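Local coordinates for protein alkyl hydroperoxide reductase AhpD (Legionella pneumophila, PDB 5DIK) that probably reduces alkyl hydroperoxides through a redox-active cysteine pair, as a hexameric AhpD-like member of the carboxymuconolactone decarboxylase family with a possible antioxidative role, at residues D11-S14 / H15-K18; L24-F27 / R28-P32; T86-E89 / L90-T93; L94-A97 / V98-G101. All coordinates share one frame; numbering follows the deposited sequence.

Interaction 1: residues D11-S14 / H15-K18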
loop_
_atom_site.group_PDB
_atom_site.type_symbol
_atom_site.label_atom_id
_atom_site.label_comp_id
_atom_site.label_asym_id
_atom_site.label_seq_id
_atom_site.Cartn_x
_atom_site.Cartn_y
_atom_site.Cartn_z
ATOM N N ASP A 11 9.571 17.574 -20.175
ATOM C CA ASP A 11 8.111 17.676 -20.065
ATOM C C ASP A 11 7.447 16.365 -19.559
ATOM O O ASP A 11 6.315 16.051 -19.930
ATOM C CB ASP A 11 7.531 18.023 -21.442
ATOM C CG ASP A 11 7.590 16.837 -22.386
ATOM O OD1 ASP A 11 8.582 16.072 -22.289
ATOM O OD2 ASP A 11 6.647 16.619 -23.174
ATOM N N LYS A 12 8.160 15.612 -18.742
ATOM C CA LYS A 12 7.675 14.326 -18.228
ATOM C C LYS A 12 6.269 14.399 -17.632
ATOM O O LYS A 12 5.386 13.632 -18.010
ATOM C CB LYS A 12 8.626 13.825 -17.159
ATOM C CG LYS A 12 8.230 12.497 -16.554
ATOM C CD LYS A 12 9.218 12.118 -15.461
ATOM C CE LYS A 12 8.817 10.819 -14.802
ATOM N NZ LYS A 12 9.828 10.478 -13.764
ATOM N N PHE A 13 6.058 15.339 -16.715
ATOM C CA PHE A 13 4.773 15.427 -16.001
ATOM C C PHE A 13 3.683 16.138 -16.785
ATOM O O PHE A 13 2.490 15.884 -16.570
ATOM C CB PHE A 13 4.968 16.047 -14.619
ATOM C CG PHE A 13 5.724 15.151 -13.697
ATOM C CD1 PHE A 13 5.061 14.128 -13.009
ATOM C CD2 PHE A 13 7.089 15.279 -13.539
ATOM C CE1 PHE A 13 5.758 13.265 -12.178
ATOM C CE2 PHE A 13 7.791 14.418 -12.712
ATOM C CZ PHE A 13 7.119 13.413 -12.021
ATOM N N SER A 14 4.066 17.027 -17.704
ATOM C CA SER A 14 3.078 17.580 -18.613
ATOM C C SER A 14 2.480 16.454 -19.454
ATOM O O SER A 14 1.275 16.387 -19.630
ATOM C CB SER A 14 3.703 18.660 -19.536
ATOM O OG SER A 14 2.741 19.093 -20.480
ATOM N N HIS A 15 3.329 15.573 -19.949
ATOM C CA HIS A 15 2.904 14.439 -20.754
ATOM C C HIS A 15 2.039 13.462 -19.923
ATOM O O HIS A 15 0.991 12.994 -20.380
ATOM C CB HIS A 15 4.157 13.798 -21.383
ATOM C CG HIS A 15 3.890 12.616 -22.261
ATOM N ND1 HIS A 15 4.058 11.312 -21.830
ATOM C CD2 HIS A 15 3.511 12.533 -23.560
ATOM C CE1 HIS A 15 3.770 10.482 -22.816
ATOM N NE2 HIS A 15 3.429 11.196 -23.876
ATOM N N ILE A 16 2.455 13.193 -18.692
ATOM C CA ILE A 16 1.706 12.247 -17.841
ATOM C C ILE A 16 0.306 12.800 -17.578
ATOM O O ILE A 16 -0.679 12.097 -17.773
ATOM C CB ILE A 16 2.461 11.956 -16.518
ATOM C CG1 ILE A 16 3.686 11.099 -16.793
ATOM C CG2 ILE A 16 1.547 11.260 -15.510
ATOM C CD1 ILE A 16 4.645 10.984 -15.633
ATOM N N THR A 17 0.208 14.068 -17.187
ATOM C CA THR A 17 -1.080 14.673 -16.837
ATOM C C THR A 17 -1.975 14.847 -18.048
ATOM O O THR A 17 -3.179 14.602 -17.990
ATOM C CB THR A 17 -0.913 16.026 -16.113
ATOM O OG1 THR A 17 -0.066 16.906 -16.875
ATOM C CG2 THR A 17 -0.293 15.799 -14.736
ATOM N N LYS A 18 -1.398 15.251 -19.179
ATOM C CA LYS A 18 -2.203 15.368 -20.408
ATOM C C LYS A 18 -2.778 14.022 -20.858
ATOM O O LYS A 18 -3.921 13.960 -21.264
ATOM C CB LYS A 18 -1.389 16.034 -21.546
ATOM C CG LYS A 18 -1.234 17.533 -21.315
ATOM C CD LYS A 18 -0.299 18.195 -22.324
ATOM C CE LYS A 18 -1.027 18.488 -23.622
ATOM N NZ LYS A 18 -0.146 19.193 -24.608
#
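The ring of Phe-13 meets the methyl end of Ile-16 obliquely, with Phe-13 CD1 and Ile-16 CD1 4.1 Å apart. CG of Lys-12 lies over one face of the same ring, offset toward its rim. The two side chains of Phe-13 and Ile-16 run side by side and point the same way. Ile-16 CD1 also touches Lys-12 CG at 4.0 Å, and its CG1 rests on the carbonyl oxygen of Lys-12. The contact of Asp-11 with His-15 is looser. The carboxylate of Asp-11 and the ring of His-15 are turned 49° apart, and Asp-11 OD2 comes only to 4.2 Å from His-15 CB.

Asp-11 is the N-cap residue, but its side chain makes no capping bond. His-15 N donates to Asp-11 O at 3.0 Å, the first in a run of i to i+4 helix bonds. Thr-17 turns its hydroxyl back over the preceding turn, with OG1 between its own N and carbonyl carbon (chi1 53°). There Thr-17 OG1 lies 2.8 Å from Phe-13 O and 3.1 Å from Ser-14 O. Lys-18 lays its CB and CG against Ser-14 O.

This is the first part of helix 12-30. Glu-118 of helix 102-120 accepts from the backbone N of Phe-13 and of Ser-14. Phe-13 packs on Glu-114, Ala-115 and Phe-119 of that helix, which joins the start of the first helix to the last helix.

Interaction 2: residues L24-F27 / R28-P32; sequences LAKF and RKEMP
Met-31 sets its terminal methyl over one face of the Phe-27 ring, and this is the tight part of the contact. Met-31 CE is 3.3 Å from Phe-27 CD1 and 3.4 Å from Phe-27 CG. The two side chains lie alongside each other and point the same way. A bend at the last torsion of Met-31 (chi3 -67°) folds the methyl back onto the ring. The sulfur stands farther off: Met-31 SD is 5.2 Å from the ring centroid and 36° off the ring normal. It is an oblique Met-aromatic contact led by the methyl. Met-31 N also bonds to Phe-27 O at 2.7 Å, so backbone and side chain hold the same pair.

The other side is looser and mostly exposed. Arg-28 and Lys-29 lean their first carbons on the carbonyl oxygens of Leu-24 and Ala-25, and their ends lead away. Arg-28 CG is 3.2 Å from Leu-24 O, while its NH2 bonds to Ser-39 of helix 32-46. Glu-30 OE2 approaches Lys-26 CB at 3.7 Å. Lys-26 NZ and Glu-30 OE2 stay 6.8 Å apart.

Helix 12-30 ends here, and Met-31 leads into helix 32-46. Phe-27 and Met-31 also pack on Leu-113 and Leu-91 of the second subunit. Lys-26 and Glu-30 form salt bridges with Glu-117 and Arg-87 of that subunit, not with each other, while Arg-28 turns to its own chain.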
loop_
_atom_site.group_PDB
_atom_site.type_symbol
_atom_site.label_atom_id
_atom_site.label_comp_id
_atom_site.label_asym_id
_atom_site.label_seq_id
_atom_site.Cartn_x
_atom_site.Cartn_y
_atom_site.Cartn_z
ATOM N N LEU A 24 -9.722 10.911 -18.822
ATOM C CA LEU A 24 -10.747 11.420 -17.928
ATOM C C LEU A 24 -11.887 12.135 -18.671
ATOM O O LEU A 24 -13.031 12.096 -18.226
ATOM C CB LEU A 24 -10.154 12.385 -16.889
ATOM C CG LEU A 24 -9.107 11.856 -15.905
ATOM C CD1 LEU A 24 -8.715 12.958 -14.944
ATOM C CD2 LEU A 24 -9.614 10.635 -15.179
ATOM N N ALA A 25 -11.557 12.801 -19.781
ATOM C CA ALA A 25 -12.584 13.407 -20.668
ATOM C C ALA A 25 -13.549 12.349 -21.190
ATOM O O ALA A 25 -14.759 12.584 -21.277
ATOM C CB ALA A 25 -11.924 14.120 -21.852
ATOM N N LYS A 26 -13.019 11.170 -21.507
ATOM C CA LYS A 26 -13.866 10.041 -21.887
ATOM C C LYS A 26 -14.730 9.555 -20.729
ATOM O O LYS A 26 -15.913 9.281 -20.912
ATOM C CB LYS A 26 -13.042 8.890 -22.453
ATOM C CG LYS A 26 -12.229 9.262 -23.692
ATOM C CD LYS A 26 -11.290 8.134 -24.037
ATOM C CE LYS A 26 -10.207 8.551 -25.020
ATOM N NZ LYS A 26 -9.274 7.426 -25.207
ATOM N N PHE A 27 -14.151 9.440 -19.518
ATOM C CA PHE A 27 -14.952 9.105 -18.352
ATOM C C PHE A 27 -16.069 10.118 -18.096
ATOM O O PHE A 27 -17.159 9.724 -17.719
ATOM C CB PHE A 27 -14.110 9.044 -17.055
ATOM C CG PHE A 27 -13.116 7.945 -17.000
ATOM C CD1 PHE A 27 -13.308 6.751 -17.669
ATOM C CD2 PHE A 27 -11.999 8.066 -16.178
ATOM C CE1 PHE A 27 -12.387 5.713 -17.579
ATOM C CE2 PHE A 27 -11.066 7.036 -16.093
ATOM C CZ PHE A 27 -11.276 5.854 -16.795
ATOM N N ARG A 28 -15.788 11.413 -18.251
ATOM C CA ARG A 28 -16.821 12.447 -18.034
ATOM C C ARG A 28 -17.995 12.252 -18.985
ATOM O O ARG A 28 -19.157 12.430 -18.586
ATOM C CB ARG A 28 -16.263 13.876 -18.177
ATOM C CG ARG A 28 -15.138 14.200 -17.196
ATOM C CD ARG A 28 -15.194 15.639 -16.692
ATOM N NE ARG A 28 -16.262 15.806 -15.695
ATOM C CZ ARG A 28 -16.099 15.807 -14.367
ATOM N NH1 ARG A 28 -14.894 15.653 -13.808
ATOM N NH2 ARG A 28 -17.162 15.961 -13.584
ATOM N N LYS A 29 -17.703 11.864 -20.223
ATOM C CA LYS A 29 -18.763 11.593 -21.220
ATOM C C LYS A 29 -19.499 10.290 -20.961
ATOM O O LYS A 29 -20.712 10.258 -21.023
ATOM C CB LYS A 29 -18.201 11.623 -22.651
ATOM C CG LYS A 29 -18.225 13.006 -23.316
ATOM C CD LYS A 29 -18.241 14.127 -22.268
ATOM C CE LYS A 29 -18.307 15.546 -22.817
ATOM N NZ LYS A 29 -18.494 16.469 -21.657
ATOM N N GLU A 30 -18.766 9.227 -20.631
ATOM C CA GLU A 30 -19.326 7.887 -20.572
ATOM C C GLU A 30 -19.779 7.431 -19.180
ATOM O O GLU A 30 -20.565 6.490 -19.076
ATOM C CB GLU A 30 -18.315 6.904 -21.134
ATOM C CG GLU A 30 -17.895 7.240 -22.565
ATOM C CD GLU A 30 -16.845 6.293 -23.101
ATOM O OE1 GLU A 30 -17.062 5.073 -23.073
ATOM O OE2 GLU A 30 -15.796 6.770 -23.576
ATOM N N MET A 31 -19.249 8.041 -18.119
ATOM C CA MET A 31 -19.655 7.724 -16.741
ATOM C C MET A 31 -19.942 9.037 -16.002
ATOM O O MET A 31 -19.320 9.319 -14.977
ATOM C CB MET A 31 -18.548 7.006 -15.968
ATOM C CG MET A 31 -17.965 5.751 -16.565
ATOM S SD MET A 31 -16.814 4.987 -15.371
ATOM C CE MET A 31 -15.455 6.149 -15.249
ATOM N N PRO A 32 -20.885 9.844 -16.517
ATOM C CA PRO A 32 -21.044 11.180 -15.962
ATOM C C PRO A 32 -21.491 11.171 -14.501
ATOM O O PRO A 32 -21.104 12.061 -13.754
ATOM C CB PRO A 32 -22.100 11.830 -16.875
ATOM C CG PRO A 32 -22.854 10.685 -17.450
ATOM C CD PRO A 32 -21.862 9.562 -17.590
#

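Interaction 3: residues T86-E89 / L90-T93; sequences TREE and LLET
Glu-88 and Glu-92 meet through their carboxylates, one helical turn apart. Glu-88 OE2 and Glu-92 OE2 are 2.5 Å apart, and the carboxylate planes are turned 83° from each other. Oxygens this close suggest that one of the acids holds a proton and donates it. Glu-88 reaches this place by a bend at its second torsion (chi2 64°), which brings the carboxylate forward toward Glu-92, on the next turn. Glu-92 has other partners: its two oxygens accept from the backbone N of Ala-50 and Leu-51 of the third subunit.

The helix start is a capping box. Glu-89 N donates to Thr-86 OG1 at 3.1 Å, and Thr-86 N donates in return to Glu-89 OE1 at 2.8 Å. Thr-86 is the N-cap of helix 87-99, a helix within the AhpD-like family region. Glu-89 OE2 is also bridged to Lys-54 of helix 53-66.

Among the bonds one turn on, Glu-89 O accepts twice from Thr-93. Thr-93 OG1 is 2.9 Å and Thr-93 N 3.1 Å from Glu-89 O, on opposite faces of the carbonyl plane. This fixes the hydroxyl against the backbone.

The van der Waals contacts of Leu-91 are with oxygens. It crosses Glu-88 at about a right angle, with Leu-91 CD1 4.0 Å from Glu-88 OE1, and Leu-91 CG sits on Arg-87 O at 3.3 Å. Arg-87 is fully extended and, besides its partner in the fourth subunit, forms a salt bridge with Glu-117 of its own chain.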
loop_
_atom_site.group_PDB
_atom_site.type_symbol
_atom_site.label_atom_id
_atom_site.label_comp_id
_atom_site.label_asym_id
_atom_site.label_seq_id
_atom_site.Cartn_x
_atom_site.Cartn_y
_atom_site.Cartn_z
ATOM N N THR A 86 5.256 28.024 -2.078
ATOM C CA THR A 86 6.692 28.226 -2.258
ATOM C C THR A 86 7.409 26.876 -2.305
ATOM O O THR A 86 6.910 25.838 -1.837
ATOM C CB THR A 86 7.300 29.076 -1.134
ATOM O OG1 THR A 86 7.243 28.343 0.099
ATOM C CG2 THR A 86 6.545 30.405 -0.983
ATOM N N ARG A 87 8.586 26.919 -2.895
ATOM C CA ARG A 87 9.499 25.795 -2.907
ATOM C C ARG A 87 9.755 25.251 -1.493
ATOM O O ARG A 87 9.753 24.037 -1.276
ATOM C CB ARG A 87 10.813 26.274 -3.548
ATOM C CG ARG A 87 11.778 25.163 -3.845
ATOM C CD ARG A 87 13.064 25.755 -4.381
ATOM N NE ARG A 87 14.014 24.708 -4.668
ATOM C CZ ARG A 87 14.070 24.037 -5.796
ATOM N NH1 ARG A 87 13.237 24.305 -6.796
ATOM N NH2 ARG A 87 15.005 23.116 -5.948
ATOM N N GLU A 88 9.967 26.150 -0.532
ATOM C CA GLU A 88 10.215 25.749 0.832
ATOM C C GLU A 88 9.009 25.056 1.502
ATOM O O GLU A 88 9.204 24.115 2.263
ATOM C CB GLU A 88 10.679 26.929 1.704
ATOM C CG GLU A 88 11.006 26.566 3.167
ATOM C CD GLU A 88 12.185 25.597 3.369
ATOM O OE1 GLU A 88 13.004 25.452 2.444
ATOM O OE2 GLU A 88 12.291 24.980 4.454
ATOM N N GLU A 89 7.807 25.541 1.246
ATOM C CA GLU A 89 6.587 24.858 1.735
ATOM C C GLU A 89 6.529 23.454 1.131
ATOM O O GLU A 89 6.222 22.496 1.838
ATOM C CB GLU A 89 5.308 25.652 1.382
ATOM C CG GLU A 89 5.184 26.942 2.165
ATOM C CD GLU A 89 4.127 27.901 1.617
ATOM O OE1 GLU A 89 3.848 27.918 0.392
ATOM O OE2 GLU A 89 3.567 28.640 2.432
ATOM N N LEU A 90 6.821 23.331 -0.164
ATOM C CA LEU A 90 6.844 21.999 -0.794
ATOM C C LEU A 90 7.876 21.087 -0.127
ATOM O O LEU A 90 7.562 19.952 0.247
ATOM C CB LEU A 90 7.095 22.102 -2.299
ATOM C CG LEU A 90 7.350 20.767 -2.999
ATOM C CD1 LEU A 90 6.075 19.953 -3.017
ATOM C CD2 LEU A 90 7.860 20.963 -4.412
ATOM N N LEU A 91 9.120 21.578 0.017
ATOM C CA LEU A 91 10.166 20.780 0.599
ATOM C C LEU A 91 9.764 20.269 1.980
ATOM O O LEU A 91 10.069 19.140 2.336
ATOM C CB LEU A 91 11.490 21.543 0.673
ATOM C CG LEU A 91 12.154 21.844 -0.683
ATOM C CD1 LEU A 91 13.380 22.712 -0.449
ATOM C CD2 LEU A 91 12.540 20.583 -1.431
ATOM N N GLU A 92 9.137 21.117 2.775
ATOM C CA GLU A 92 8.798 20.731 4.128
ATOM C C GLU A 92 7.697 19.675 4.143
ATOM O O GLU A 92 7.697 18.784 5.003
ATOM C CB GLU A 92 8.458 21.946 4.984
ATOM C CG GLU A 92 9.733 22.787 5.216
ATOM C CD GLU A 92 9.606 23.882 6.247
ATOM O OE1 GLU A 92 8.613 23.863 7.033
ATOM O OE2 GLU A 92 10.511 24.778 6.258
ATOM N N THR A 93 6.799 19.772 3.185
ATOM C CA THR A 93 5.770 18.767 3.039
ATOM C C THR A 93 6.374 17.428 2.624
ATOM O O THR A 93 6.014 16.366 3.149
ATOM C CB THR A 93 4.706 19.224 2.056
ATOM O OG1 THR A 93 4.208 20.509 2.476
ATOM C CG2 THR A 93 3.574 18.266 2.068
#

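Interaction 4: residues L94-A97 / V98-G101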
loop_
_atom_site.group_PDB
_atom_site.type_symbol
_atom_site.label_atom_id
_atom_site.label_comp_id
_atom_site.label_asym_id
_atom_site.label_seq_id
_atom_site.Cartn_x
_atom_site.Cartn_y
_atom_site.Cartn_z
ATOM N N LEU A 94 7.308 17.469 1.694
ATOM C CA LEU A 94 8.032 16.266 1.276
ATOM C C LEU A 94 8.846 15.644 2.421
ATOM O O LEU A 94 8.907 14.412 2.550
ATOM C CB LEU A 94 8.938 16.581 0.072
ATOM C CG LEU A 94 8.177 17.048 -1.150
ATOM C CD1 LEU A 94 9.105 17.383 -2.304
ATOM C CD2 LEU A 94 7.158 16.013 -1.613
ATOM N N GLY A 95 9.399 16.478 3.303
ATOM C CA GLY A 95 10.087 16.003 4.467
ATOM C C GLY A 95 9.176 15.181 5.357
ATOM O O GLY A 95 9.601 14.159 5.921
ATOM N N MET A 96 7.931 15.626 5.518
ATOM C CA MET A 96 6.969 14.845 6.305
ATOM C C MET A 96 6.668 13.479 5.661
ATOM O O MET A 96 6.587 12.468 6.352
ATOM C CB MET A 96 5.676 15.636 6.528
ATOM C CG MET A 96 5.837 16.795 7.489
ATOM S SD MET A 96 6.501 16.315 9.088
ATOM C CE MET A 96 5.179 15.214 9.662
ATOM N N ALA A 97 6.559 13.448 4.340
ATOM C CA ALA A 97 6.353 12.199 3.614
ATOM C C ALA A 97 7.528 11.239 3.836
ATOM O O ALA A 97 7.317 10.046 4.023
ATOM C CB ALA A 97 6.169 12.478 2.123
ATOM N N VAL A 98 8.761 11.754 3.846
ATOM C CA VAL A 98 9.943 10.898 4.048
ATOM C C VAL A 98 9.986 10.347 5.461
ATOM O O VAL A 98 10.276 9.163 5.682
ATOM C CB VAL A 98 11.254 11.647 3.721
ATOM C CG1 VAL A 98 12.454 10.810 4.083
ATOM C CG2 VAL A 98 11.282 11.996 2.229
ATOM N N TYR A 99 9.678 11.191 6.430
ATOM C CA TYR A 99 9.558 10.751 7.797
ATOM C C TYR A 99 8.525 9.613 7.944
ATOM O O TYR A 99 8.783 8.638 8.673
ATOM C CB TYR A 99 9.229 11.955 8.694
ATOM C CG TYR A 99 8.514 11.663 10.017
ATOM C CD1 TYR A 99 9.040 10.765 10.943
ATOM C CD2 TYR A 99 7.396 12.392 10.381
ATOM C CE1 TYR A 99 8.412 10.532 12.164
ATOM C CE2 TYR A 99 6.749 12.186 11.602
ATOM C CZ TYR A 99 7.248 11.248 12.484
ATOM O OH TYR A 99 6.615 11.062 13.683
ATOM N N MET A 100 7.418 9.696 7.228
ATOM C CA MET A 100 6.349 8.673 7.316
ATOM C C MET A 100 6.428 7.579 6.248
ATOM O O MET A 100 5.497 6.801 6.096
ATOM C CB MET A 100 4.983 9.359 7.206
ATOM C CG MET A 100 4.762 10.364 8.305
ATOM S SD MET A 100 4.435 9.435 9.780
ATOM C CE MET A 100 2.715 8.957 9.426
ATOM N N GLY A 101 7.521 7.517 5.482
ATOM C CA GLY A 101 7.597 6.545 4.395
ATOM C C GLY A 101 8.970 5.977 4.122
ATOM O O GLY A 101 9.077 5.008 3.410
#
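Met-96 leaves the helix with its CB pointing away from residues 98-101, and its tip comes back to touch Tyr-99. CG lies anti to the carbonyl carbon (chi1 -71°). Bends at the next two torsions, chi2 -55° and chi3 -63°, curl the chain round. Met-96 SD ends 5.5 Å from the centroid of the Tyr-99 ring, in an oblique Met-aromatic contact. CE makes the closest approach. It sits at the ring edge, near its plane, with Met-96 CE 3.7 Å from Tyr-99 CD2 and 3.9 Å from Tyr-99 CE2. In one of its two modelled conformers, and so doubtfully, Met-100 SD lies above a face of the same ring.

These residues form the end of helix 87-99, in the all-helical AhpD-like fold. Met-100 is the first residue to leave helical angles. Met-100 N still bonds to Met-96 O at 3.0 Å. The backbone then tightens, and Gly-101 N bonds to Val-98 O at 3.2 Å.

Val-98 CG2 rests on Leu-94 O at 3.4 Å, and the Val-98 side chain packs on Leu-106 of helix 102-120. Leu-94 and Ala-97 lie against Val-65 of helix 53-66. Met-96 packs on Ala-60 of the third subunit, and Tyr-99 on His-76 of that subunit.

The four contacts come in series along the chain and use two helices. Interactions 1 and 2 lie on helix 12-30, near its start and at its end, with centres 20 Å apart. Interactions 3 and 4 adjoin on helix 87-99, with centres 12 Å apart. Interaction 2 is the outlying one: its centre is 34 Å from those of both 3 and 4, on the opposite side of the chain's centre. Interaction 1 is bound to the last helix of its own chain. The other three all reach neighbouring subunits, and 3 and 4 both touch the third. Salt bridges between Glu-30 and Arg-87 of different subunits relate interactions 2 and 3 across the six-chain assembly.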